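Long-range contacts in RabGAP/TBC protein (Chlamydomonas reinhardtii, PDB 4P17), which is a flagellar TBC-domain protein that, as a member of the RabGAP family, probably acts on Rab GTPases, though its own function is not established: residues V12-G17 with L241-V246; K59-I64 with F254-K259; I97-G102 with V137-S142; T209-L214 with I271-M276. All blocks are in the same frame, centred on the assembly; numbering follows the deposited sequence.

Interaction 1 (V12-G17 with L241-V246); sequences VHDLYG and LPSETV
Asp14 carries its CG in the crowded position between the backbone N and the carbonyl carbon (chi1 65°). This sends the carboxylate to the start of the helix that begins at Ser243. Ser243 holds OG in the same crowded position, and OG donates to Asp14 OD2 at 2.7 Å, from above the carboxylate plane. Two waters also donate to Asp14 OD2. Water 1 in turn accepts from Glu244 N, and water 2 accepts from Ser243 N at 2.7 Å. Asp14 OD2 thus takes three bonds and, through water, serves the first N-H groups of the helix.

Glu244 runs extended beyond CG, and its OE2 accepts from Leu15 N at 2.9 Å, again from above the carboxylate plane. The same oxygen forms a salt bridge with Arg30. This probably eases the repulsion between Glu244 and Asp14, whose OE2 and OD2 are 4.7 Å apart. Leu15 crosses Glu244 at about a right angle, its CB 3.3 Å from Glu244 CD. Tyr16 turns its ring edge to Ser243 OG, and its OH bonds to Arg73.

The type I beta turn Asp14-Gly17 ties an N-terminal loop to the start of helix 243-256 in the all-helical TBC domain. Tyr16 also touches Val163 of helix 153-164.

Interaction 2 (K59-I64 with F254-K259); sequences KLKEMI and FYEGPK
Apolar packing centres on the ring of Tyr255, which reaches across to helix 57-65. Its CG is anti to the backbone N (chi1 -176°), so the ring extends toward Leu60, Lys61 and Ile64. Leu60 CD2 lies 3.4 Å from Tyr255 CE1, and this leucine crosses the ring obliquely near its hydroxyl end. Ile64 meets the other end of the ring. Its CD1 is 3.5 Å from Tyr255 CD1, close to where the ring joins the chain.

Lys61 brings both its charged end and its aliphatic chain to the contact. The chain bends at chi3 and chi4, which brings NZ round to the ring edge, 3.5 Å from Tyr255 CE2 and near the ring plane. The aliphatic part of Lys61 also passes Glu256 at about a right angle, with Lys61 CG 3.6 Å from Glu256 OE2. The two charged ends do not touch, as Lys61 NZ and Glu256 OE1 are 4.7 Å apart. Glu256 OE2 instead forms a salt bridge with Arg65.

No hydrogen bond joins the two segments. Gly257 ends helix 243-256 with a positive phi of 101°. This is helix-to-helix packing in the all-helical TBC fold, with an aromatic side chain at a helix C-terminus set against leucine and isoleucine of a second helix.

Interaction 3 (I97-G102 with V137-S142); sequences IMVKAG and VLQAYS
Two helices of the all-helical TBC domain cross here at close range, with alanine and glycine at the crossing. The axes of the short helical segments 97-102 and 137-142 approach to 7.3 Å and cross at 92°. The backbones nearly touch: the CA atoms of Val99 and Ala140 are 4.5 Å apart.

Ala140 fits its small side chain against the backbone of Met98 and Val99. Its CB is 4.0 Å from Met98 CB and 4.0 Å from Val99 CG2. Ala140 CA also makes a CA-H...O contact with Met98 O at 3.5 Å. Met98 bends at chi2 and chi3, so its tip leads away from this crossing.

Gly102 lies against the Gln139 side chain. With no side chain at Gly102, Gln139 and the Ala140 backbone can come in close. Gln139 has its CG in the crowded position between the backbone N and the carbonyl carbon (chi1 83°). The chain then runs extended past Gly102, and NE2 donates to Val99 O at 3.0 Å. The donor sits above the carbonyl plane, and the bond is bent to 150° at the hydrogen.

Helix 128-144 is packed on its other sides as well. Leu138 touches helix 153-164, and Tyr141 touches helix 169-183. Helix 94-102 lies across it, and Met98 continues the contact to Val143 and His144.

Interaction 4 (T209-L214 with I271-M276); sequences TKLPRL and IYEDNM
Glu273 has its CG anti to the backbone N (chi1 -175°) and stays extended beyond it, so the carboxylate spans the gap to the 209-214 segment. Leu214 also places CG anti to the backbone N (chi1 -164°), while Met276 bends at chi3 (-68°) and brings its methyl to the leucine.

The Glu273 carboxylate ends beside the first turn of helix 212-221. Leu211 is the N-cap residue of that helix. A water donates to Glu273 OE2 at 2.7 Å and accepts from Arg213 N at 3.1 Å, so it links the acid to a backbone N-H near the helix start. Leu214 N is 3.5 Å from Glu273 OE2. The helix end may stabilise the negative charge. Leu211 and Glu273 lie alongside each other, pointing opposite ways, with Leu211 CD2 3.6 Å from Glu273 OE1. Arg213 puts its CB near the carboxylate, but its guanidinium does not touch it: Arg213 NH1 and Glu273 OE1 are 5.2 Å apart.

The apolar half is Leu214 against Met276, crossing obliquely. Leu214 CD1 is 3.8 Å from Met276 CB, and Leu214 CD2 is 3.8 Å from Met276 CE.

The contact joins the start of helix 212-221 to the short helix 273-277. Leu211 and Met276 both touch Leu269 of helix 259-271. Met276 also packs on Leu285 and Met289 of helix 282-294.

Interactions 1 and 2 share helix 243-256. Interaction 1 uses its N-terminal end and interaction 2 its C-terminal end, with centres 21 Å apart. Both bring an N-terminal part of the chain, residues 12-17 and 59-64, onto this one helix. Interaction 3 is nested inside the chain loops closed by interactions 1 and 2. Interaction 4 crosses both in chain order. Interactions 3 and 4 lie on opposite sides of the chain's centre, 43 Å apart between centres. No two of the four touch; the nearest atoms of interactions 1 and 4 are about 7 Å apart. None of the four includes a bound ligand.

Interaction 1 (V12-G17 with L241-V246)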
# COMPACT_ATOMS: atom_id res chain seq x y z
N VAL A 12 -21.03 -1.99 -8.20
CA VAL A 12 -20.20 -3.18 -8.02
C VAL A 12 -19.10 -2.89 -7.00
O VAL A 12 -18.60 -1.76 -6.92
CB VAL A 12 -19.57 -3.62 -9.36
CG1 VAL A 12 -18.33 -4.51 -9.14
CG2 VAL A 12 -20.60 -4.34 -10.20
N HIS A 13 -18.70 -3.90 -6.24
CA HIS A 13 -17.64 -3.71 -5.26
C HIS A 13 -16.48 -4.68 -5.53
O HIS A 13 -16.65 -5.71 -6.23
CB HIS A 13 -18.17 -3.90 -3.85
CG HIS A 13 -18.67 -5.29 -3.59
ND1 HIS A 13 -17.84 -6.33 -3.21
CD2 HIS A 13 -19.92 -5.82 -3.68
CE1 HIS A 13 -18.56 -7.43 -3.06
NE2 HIS A 13 -19.82 -7.15 -3.35
N ASP A 14 -15.34 -4.35 -4.95
CA ASP A 14 -14.18 -5.25 -5.02
C ASP A 14 -14.17 -6.22 -3.84
O ASP A 14 -15.11 -6.27 -3.06
CB ASP A 14 -12.86 -4.45 -5.13
CG ASP A 14 -12.54 -3.62 -3.93
OD1 ASP A 14 -13.09 -3.86 -2.81
OD2 ASP A 14 -11.69 -2.73 -4.13
N LEU A 15 -13.08 -6.97 -3.71
CA LEU A 15 -13.04 -8.08 -2.76
C LEU A 15 -13.20 -7.55 -1.37
O LEU A 15 -13.84 -8.15 -0.53
CB LEU A 15 -11.73 -8.85 -2.89
CG LEU A 15 -11.48 -9.86 -1.77
CD1 LEU A 15 -12.58 -10.93 -1.85
CD2 LEU A 15 -10.08 -10.46 -1.88
N TYR A 16 -12.63 -6.39 -1.15
CA TYR A 16 -12.58 -5.81 0.18
C TYR A 16 -13.77 -4.92 0.48
O TYR A 16 -13.83 -4.29 1.55
CB TYR A 16 -11.27 -5.04 0.29
CG TYR A 16 -10.10 -5.95 0.39
CD1 TYR A 16 -9.87 -6.71 1.54
CD2 TYR A 16 -9.23 -6.10 -0.67
CE1 TYR A 16 -8.79 -7.56 1.63
CE2 TYR A 16 -8.15 -6.95 -0.58
CZ TYR A 16 -7.93 -7.67 0.55
OH TYR A 16 -6.86 -8.52 0.58
N GLY A 17 -14.73 -4.88 -0.44
CA GLY A 17 -15.97 -4.15 -0.22
C GLY A 17 -16.02 -2.71 -0.71
O GLY A 17 -16.99 -2.01 -0.42
N LEU A 241 -4.89 3.67 -6.11
CA LEU A 241 -5.16 2.45 -6.87
C LEU A 241 -6.33 1.67 -6.27
O LEU A 241 -6.65 1.85 -5.10
CB LEU A 241 -3.93 1.55 -6.93
CG LEU A 241 -2.56 2.11 -7.30
CD1 LEU A 241 -1.52 0.99 -7.32
CD2 LEU A 241 -2.57 2.86 -8.66
N PRO A 242 -6.98 0.82 -7.08
CA PRO A 242 -7.99 -0.08 -6.54
C PRO A 242 -7.41 -0.92 -5.42
O PRO A 242 -6.26 -1.28 -5.48
CB PRO A 242 -8.37 -0.96 -7.72
CG PRO A 242 -8.14 -0.08 -8.90
CD PRO A 242 -6.89 0.69 -8.55
N SER A 243 -8.21 -1.22 -4.41
CA SER A 243 -7.66 -1.83 -3.21
C SER A 243 -6.95 -3.17 -3.43
O SER A 243 -5.94 -3.45 -2.78
CB SER A 243 -8.80 -2.00 -2.17
OG SER A 243 -9.56 -3.14 -2.48
N GLU A 244 -7.42 -4.01 -4.34
CA GLU A 244 -6.78 -5.31 -4.52
C GLU A 244 -5.43 -5.12 -5.23
O GLU A 244 -4.50 -5.90 -5.04
CB GLU A 244 -7.67 -6.27 -5.28
CG GLU A 244 -8.95 -6.54 -4.58
CD GLU A 244 -9.81 -7.52 -5.29
OE1 GLU A 244 -9.34 -8.66 -5.52
OE2 GLU A 244 -10.95 -7.15 -5.65
N THR A 245 -5.33 -4.04 -6.01
CA THR A 245 -4.07 -3.76 -6.70
C THR A 245 -3.08 -3.24 -5.66
O THR A 245 -1.90 -3.63 -5.65
CB THR A 245 -4.29 -2.77 -7.80
OG1 THR A 245 -5.23 -3.35 -8.71
CG2 THR A 245 -3.05 -2.47 -8.53
N VAL A 246 -3.56 -2.36 -4.78
CA VAL A 246 -2.73 -1.84 -3.70
C VAL A 246 -2.12 -2.99 -2.89
O VAL A 246 -0.92 -2.98 -2.61
CB VAL A 246 -3.52 -0.93 -2.72
CG1 VAL A 246 -2.63 -0.47 -1.56
CG2 VAL A 246 -4.09 0.29 -3.41
O HOH W 1 -9.71 -3.52 -6.08
O HOH W 2 -10.59 -0.00 -4.20

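Interaction 2 (K59-I64 with F254-K259)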
# COMPACT_ATOMS: atom_id res chain seq x y z
N LYS A 59 12.36 -18.71 -3.61
CA LYS A 59 11.01 -19.18 -3.93
C LYS A 59 10.00 -18.30 -3.23
O LYS A 59 8.93 -18.01 -3.78
CB LYS A 59 10.80 -20.64 -3.51
N LEU A 60 10.32 -17.86 -2.02
CA LEU A 60 9.34 -17.06 -1.26
C LEU A 60 9.13 -15.71 -1.94
O LEU A 60 8.00 -15.23 -2.10
CB LEU A 60 9.79 -16.86 0.18
CG LEU A 60 8.85 -16.09 1.09
CD1 LEU A 60 7.41 -16.61 1.02
CD2 LEU A 60 9.37 -16.08 2.53
N LYS A 61 10.24 -15.09 -2.35
CA LYS A 61 10.15 -13.81 -3.05
C LYS A 61 9.30 -13.94 -4.32
O LYS A 61 8.43 -13.10 -4.55
CB LYS A 61 11.55 -13.29 -3.38
CG LYS A 61 11.55 -11.87 -3.96
CD LYS A 61 12.90 -11.50 -4.60
CE LYS A 61 14.06 -11.56 -3.62
NZ LYS A 61 13.70 -11.10 -2.25
N GLU A 62 9.52 -15.00 -5.10
CA GLU A 62 8.74 -15.27 -6.32
C GLU A 62 7.23 -15.43 -6.03
O GLU A 62 6.40 -14.86 -6.73
CB GLU A 62 9.22 -16.56 -7.02
CG GLU A 62 10.59 -16.47 -7.72
CD GLU A 62 11.09 -17.81 -8.28
OE1 GLU A 62 10.38 -18.85 -8.17
OE2 GLU A 62 12.21 -17.83 -8.84
N MET A 63 6.89 -16.21 -5.02
CA MET A 63 5.50 -16.41 -4.65
C MET A 63 4.82 -15.10 -4.25
O MET A 63 3.70 -14.82 -4.69
CB MET A 63 5.39 -17.40 -3.49
CG MET A 63 5.79 -18.82 -3.86
SD MET A 63 5.79 -19.92 -2.42
CE MET A 63 4.02 -20.16 -2.17
N ILE A 64 5.53 -14.29 -3.46
CA ILE A 64 4.98 -13.07 -2.94
C ILE A 64 4.81 -12.09 -4.09
O ILE A 64 3.83 -11.36 -4.16
CB ILE A 64 5.86 -12.50 -1.80
CG1 ILE A 64 5.66 -13.36 -0.56
CG2 ILE A 64 5.45 -11.04 -1.46
CD1 ILE A 64 6.47 -12.98 0.67
N PHE A 254 6.13 -5.44 2.02
CA PHE A 254 6.32 -6.02 3.35
C PHE A 254 7.34 -7.15 3.35
O PHE A 254 7.68 -7.65 4.40
CB PHE A 254 4.98 -6.55 3.93
CG PHE A 254 3.97 -5.44 4.25
CD1 PHE A 254 4.38 -4.26 4.84
CD2 PHE A 254 2.64 -5.58 3.93
CE1 PHE A 254 3.48 -3.25 5.11
CE2 PHE A 254 1.75 -4.55 4.18
CZ PHE A 254 2.17 -3.40 4.77
N TYR A 255 7.83 -7.54 2.18
CA TYR A 255 8.88 -8.57 2.08
C TYR A 255 10.21 -8.04 1.53
O TYR A 255 11.28 -8.35 2.06
CB TYR A 255 8.39 -9.71 1.21
CG TYR A 255 9.39 -10.83 1.17
CD1 TYR A 255 9.44 -11.78 2.18
CD2 TYR A 255 10.26 -10.95 0.11
CE1 TYR A 255 10.35 -12.80 2.15
CE2 TYR A 255 11.18 -11.98 0.07
CZ TYR A 255 11.21 -12.90 1.08
OH TYR A 255 12.12 -13.90 1.01
N GLU A 256 10.15 -7.24 0.47
CA GLU A 256 11.35 -6.78 -0.21
C GLU A 256 11.80 -5.39 0.25
O GLU A 256 12.95 -5.03 0.07
CB GLU A 256 11.12 -6.74 -1.72
CG GLU A 256 10.78 -8.07 -2.32
CD GLU A 256 10.83 -8.06 -3.81
OE1 GLU A 256 11.73 -7.42 -4.40
OE2 GLU A 256 9.95 -8.71 -4.40
N GLY A 257 10.88 -4.60 0.80
CA GLY A 257 11.23 -3.26 1.27
C GLY A 257 10.86 -2.12 0.32
O GLY A 257 10.23 -2.33 -0.70
N PRO A 258 11.31 -0.90 0.64
CA PRO A 258 10.73 0.29 -0.01
C PRO A 258 11.13 0.52 -1.46
O PRO A 258 10.55 1.41 -2.08
CB PRO A 258 11.22 1.44 0.86
CG PRO A 258 12.44 0.93 1.57
CD PRO A 258 12.32 -0.56 1.66
N LYS A 259 12.11 -0.21 -2.01
CA LYS A 259 12.34 -0.05 -3.44
C LYS A 259 11.10 -0.39 -4.26
O LYS A 259 10.92 0.10 -5.37
CB LYS A 259 13.52 -0.88 -3.90
CG LYS A 259 14.83 -0.38 -3.37
CD LYS A 259 15.95 -1.14 -3.99
CE LYS A 259 17.28 -0.78 -3.44
NZ LYS A 259 18.30 -1.57 -4.19

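Interaction 3 (I97-G102 with V137-S142)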
# COMPACT_ATOMS: atom_id res chain seq x y z
N ILE A 97 -2.58 -0.54 26.35
CA ILE A 97 -2.02 0.57 27.12
C ILE A 97 -1.84 1.78 26.21
O ILE A 97 -2.16 2.90 26.58
CB ILE A 97 -0.67 0.22 27.78
CG1 ILE A 97 -0.88 -0.76 28.94
CG2 ILE A 97 0.01 1.47 28.34
CD1 ILE A 97 0.37 -1.45 29.41
N MET A 98 -1.32 1.54 25.01
CA MET A 98 -1.21 2.60 24.01
C MET A 98 -2.58 3.18 23.52
O MET A 98 -2.70 4.38 23.30
CB MET A 98 -0.41 2.06 22.82
CG MET A 98 1.03 1.69 23.16
SD MET A 98 1.99 3.10 23.75
CE MET A 98 2.13 2.69 25.48
N VAL A 99 -3.58 2.34 23.39
CA VAL A 99 -4.92 2.82 23.04
C VAL A 99 -5.43 3.76 24.11
O VAL A 99 -5.83 4.86 23.82
CB VAL A 99 -5.91 1.64 22.84
CG1 VAL A 99 -7.35 2.15 22.61
CG2 VAL A 99 -5.48 0.82 21.66
N LYS A 100 -5.35 3.33 25.37
CA LYS A 100 -5.77 4.16 26.47
C LYS A 100 -4.99 5.46 26.52
O LYS A 100 -5.54 6.53 26.76
CB LYS A 100 -5.62 3.41 27.79
CG LYS A 100 -6.13 4.21 28.97
CD LYS A 100 -7.64 4.35 28.89
CE LYS A 100 -8.13 5.33 29.95
NZ LYS A 100 -9.57 5.66 29.81
N ALA A 101 -3.69 5.36 26.30
CA ALA A 101 -2.85 6.55 26.32
C ALA A 101 -3.18 7.46 25.16
O ALA A 101 -3.10 8.69 25.25
CB ALA A 101 -1.39 6.14 26.28
N GLY A 102 -3.52 6.86 24.03
CA GLY A 102 -3.80 7.65 22.85
C GLY A 102 -5.07 8.47 22.98
O GLY A 102 -5.31 9.36 22.18
N VAL A 137 -6.35 2.80 16.47
CA VAL A 137 -5.02 2.39 16.02
C VAL A 137 -4.10 3.59 15.86
O VAL A 137 -2.93 3.56 16.27
CB VAL A 137 -5.11 1.63 14.71
CG1 VAL A 137 -3.72 1.36 14.11
CG2 VAL A 137 -5.86 0.34 14.94
N LEU A 138 -4.63 4.65 15.26
CA LEU A 138 -3.79 5.79 14.93
C LEU A 138 -3.45 6.55 16.18
O LEU A 138 -2.32 6.95 16.37
CB LEU A 138 -4.44 6.70 13.93
CG LEU A 138 -4.52 6.15 12.50
CD1 LEU A 138 -5.60 6.83 11.68
CD2 LEU A 138 -3.20 6.33 11.81
N GLN A 139 -4.41 6.69 17.08
CA GLN A 139 -4.13 7.43 18.30
C GLN A 139 -3.09 6.63 19.14
O GLN A 139 -2.15 7.20 19.70
CB GLN A 139 -5.44 7.68 19.08
CG GLN A 139 -5.89 6.52 19.96
CD GLN A 139 -7.30 6.68 20.50
OE1 GLN A 139 -8.14 7.38 19.91
NE2 GLN A 139 -7.58 6.03 21.62
N ALA A 140 -3.23 5.31 19.16
CA ALA A 140 -2.29 4.41 19.82
C ALA A 140 -0.90 4.59 19.23
O ALA A 140 0.09 4.73 19.96
CB ALA A 140 -2.74 2.96 19.68
N TYR A 141 -0.81 4.59 17.91
CA TYR A 141 0.50 4.66 17.30
C TYR A 141 1.15 6.03 17.59
O TYR A 141 2.36 6.10 17.82
CB TYR A 141 0.44 4.41 15.79
CG TYR A 141 1.84 4.17 15.30
CD1 TYR A 141 2.47 2.97 15.54
CD2 TYR A 141 2.56 5.19 14.68
CE1 TYR A 141 3.79 2.77 15.15
CE2 TYR A 141 3.88 4.99 14.30
CZ TYR A 141 4.47 3.80 14.54
OH TYR A 141 5.78 3.61 14.17
N SER A 142 0.33 7.07 17.65
CA SER A 142 0.81 8.45 17.80
C SER A 142 1.48 8.72 19.15
O SER A 142 2.35 9.60 19.25
CB SER A 142 -0.36 9.43 17.61
OG SER A 142 -1.16 9.50 18.77

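Interaction 4 (T209-L214 with I271-M276)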
# COMPACT_ATOMS: atom_id res chain seq x y z
N THR A 209 15.82 7.07 -18.00
CA THR A 209 16.50 5.89 -18.53
C THR A 209 15.58 4.94 -19.30
O THR A 209 15.89 4.53 -20.42
CB THR A 209 17.18 5.10 -17.40
OG1 THR A 209 16.20 4.65 -16.46
CG2 THR A 209 18.13 5.96 -16.71
N LYS A 210 14.43 4.64 -18.70
CA LYS A 210 13.50 3.65 -19.21
C LYS A 210 12.40 4.21 -20.10
O LYS A 210 11.86 3.48 -20.94
CB LYS A 210 12.84 2.90 -18.04
CG LYS A 210 13.81 2.21 -17.11
CD LYS A 210 13.32 0.84 -16.71
CE LYS A 210 14.13 0.25 -15.57
NZ LYS A 210 13.41 -0.90 -14.97
N LEU A 211 12.09 5.49 -19.92
CA LEU A 211 10.95 6.11 -20.57
C LEU A 211 11.38 7.46 -21.13
O LEU A 211 10.80 8.49 -20.82
CB LEU A 211 9.79 6.23 -19.59
CG LEU A 211 9.24 4.92 -18.99
CD1 LEU A 211 8.22 5.20 -17.90
CD2 LEU A 211 8.64 4.00 -20.06
N PRO A 212 12.41 7.46 -21.99
CA PRO A 212 12.95 8.74 -22.47
C PRO A 212 11.92 9.63 -23.19
O PRO A 212 12.02 10.84 -23.07
CB PRO A 212 14.07 8.31 -23.42
CG PRO A 212 13.78 6.92 -23.80
CD PRO A 212 13.09 6.31 -22.60
N ARG A 213 10.95 9.05 -23.89
CA ARG A 213 9.88 9.83 -24.50
C ARG A 213 9.08 10.55 -23.44
O ARG A 213 8.64 11.68 -23.63
CB ARG A 213 8.95 8.97 -25.31
CG ARG A 213 9.51 8.51 -26.61
CD ARG A 213 8.50 7.55 -27.26
NE ARG A 213 7.43 8.26 -27.98
CZ ARG A 213 6.22 7.76 -28.23
NH1 ARG A 213 5.89 6.54 -27.80
NH2 ARG A 213 5.33 8.48 -28.91
N LEU A 214 8.86 9.87 -22.33
CA LEU A 214 8.09 10.47 -21.28
C LEU A 214 8.87 11.61 -20.62
O LEU A 214 8.30 12.65 -20.30
CB LEU A 214 7.68 9.40 -20.25
CG LEU A 214 6.56 9.83 -19.31
CD1 LEU A 214 5.28 10.21 -20.04
CD2 LEU A 214 6.26 8.75 -18.28
N ILE A 271 3.17 1.75 -18.18
CA ILE A 271 1.91 1.17 -18.64
C ILE A 271 1.03 2.26 -19.30
O ILE A 271 0.35 2.01 -20.31
CB ILE A 271 1.21 0.48 -17.43
CG1 ILE A 271 1.93 -0.82 -17.10
CG2 ILE A 271 -0.24 0.21 -17.71
CD1 ILE A 271 1.48 -1.50 -15.79
N TYR A 272 1.05 3.47 -18.74
CA TYR A 272 0.18 4.54 -19.23
C TYR A 272 0.97 5.58 -20.01
O TYR A 272 0.49 6.67 -20.22
CB TYR A 272 -0.56 5.19 -18.07
CG TYR A 272 -1.54 4.25 -17.49
CD1 TYR A 272 -2.73 3.97 -18.15
CD2 TYR A 272 -1.25 3.56 -16.33
CE1 TYR A 272 -3.63 3.06 -17.64
CE2 TYR A 272 -2.15 2.64 -15.81
CZ TYR A 272 -3.33 2.40 -16.47
OH TYR A 272 -4.22 1.49 -15.97
N GLU A 273 2.18 5.21 -20.44
CA GLU A 273 3.03 6.15 -21.16
C GLU A 273 2.36 6.67 -22.44
O GLU A 273 2.34 7.88 -22.68
CB GLU A 273 4.36 5.51 -21.54
CG GLU A 273 5.30 6.53 -22.18
CD GLU A 273 6.59 5.93 -22.71
OE1 GLU A 273 6.63 4.71 -23.00
OE2 GLU A 273 7.56 6.71 -22.84
N ASP A 274 1.86 5.75 -23.26
CA ASP A 274 1.20 6.11 -24.52
C ASP A 274 0.13 7.17 -24.24
O ASP A 274 0.02 8.18 -24.95
CB ASP A 274 0.61 4.86 -25.17
CG ASP A 274 -0.31 5.17 -26.34
OD1 ASP A 274 -1.44 5.65 -26.11
OD2 ASP A 274 0.09 4.89 -27.49
N ASN A 275 -0.64 6.92 -23.19
CA ASN A 275 -1.71 7.84 -22.76
C ASN A 275 -1.21 9.25 -22.40
O ASN A 275 -1.81 10.27 -22.80
CB ASN A 275 -2.44 7.24 -21.56
CG ASN A 275 -2.89 5.80 -21.81
OD1 ASN A 275 -2.08 4.88 -21.95
ND2 ASN A 275 -4.20 5.62 -21.86
N MET A 276 -0.13 9.30 -21.62
CA MET A 276 0.42 10.56 -21.15
C MET A 276 1.05 11.39 -22.28
O MET A 276 1.01 12.62 -22.24
CB MET A 276 1.47 10.31 -20.05
CG MET A 276 0.86 10.19 -18.67
SD MET A 276 2.07 9.79 -17.39
CE MET A 276 2.49 8.14 -17.88
O HOH W 3 9.98 6.13 -23.95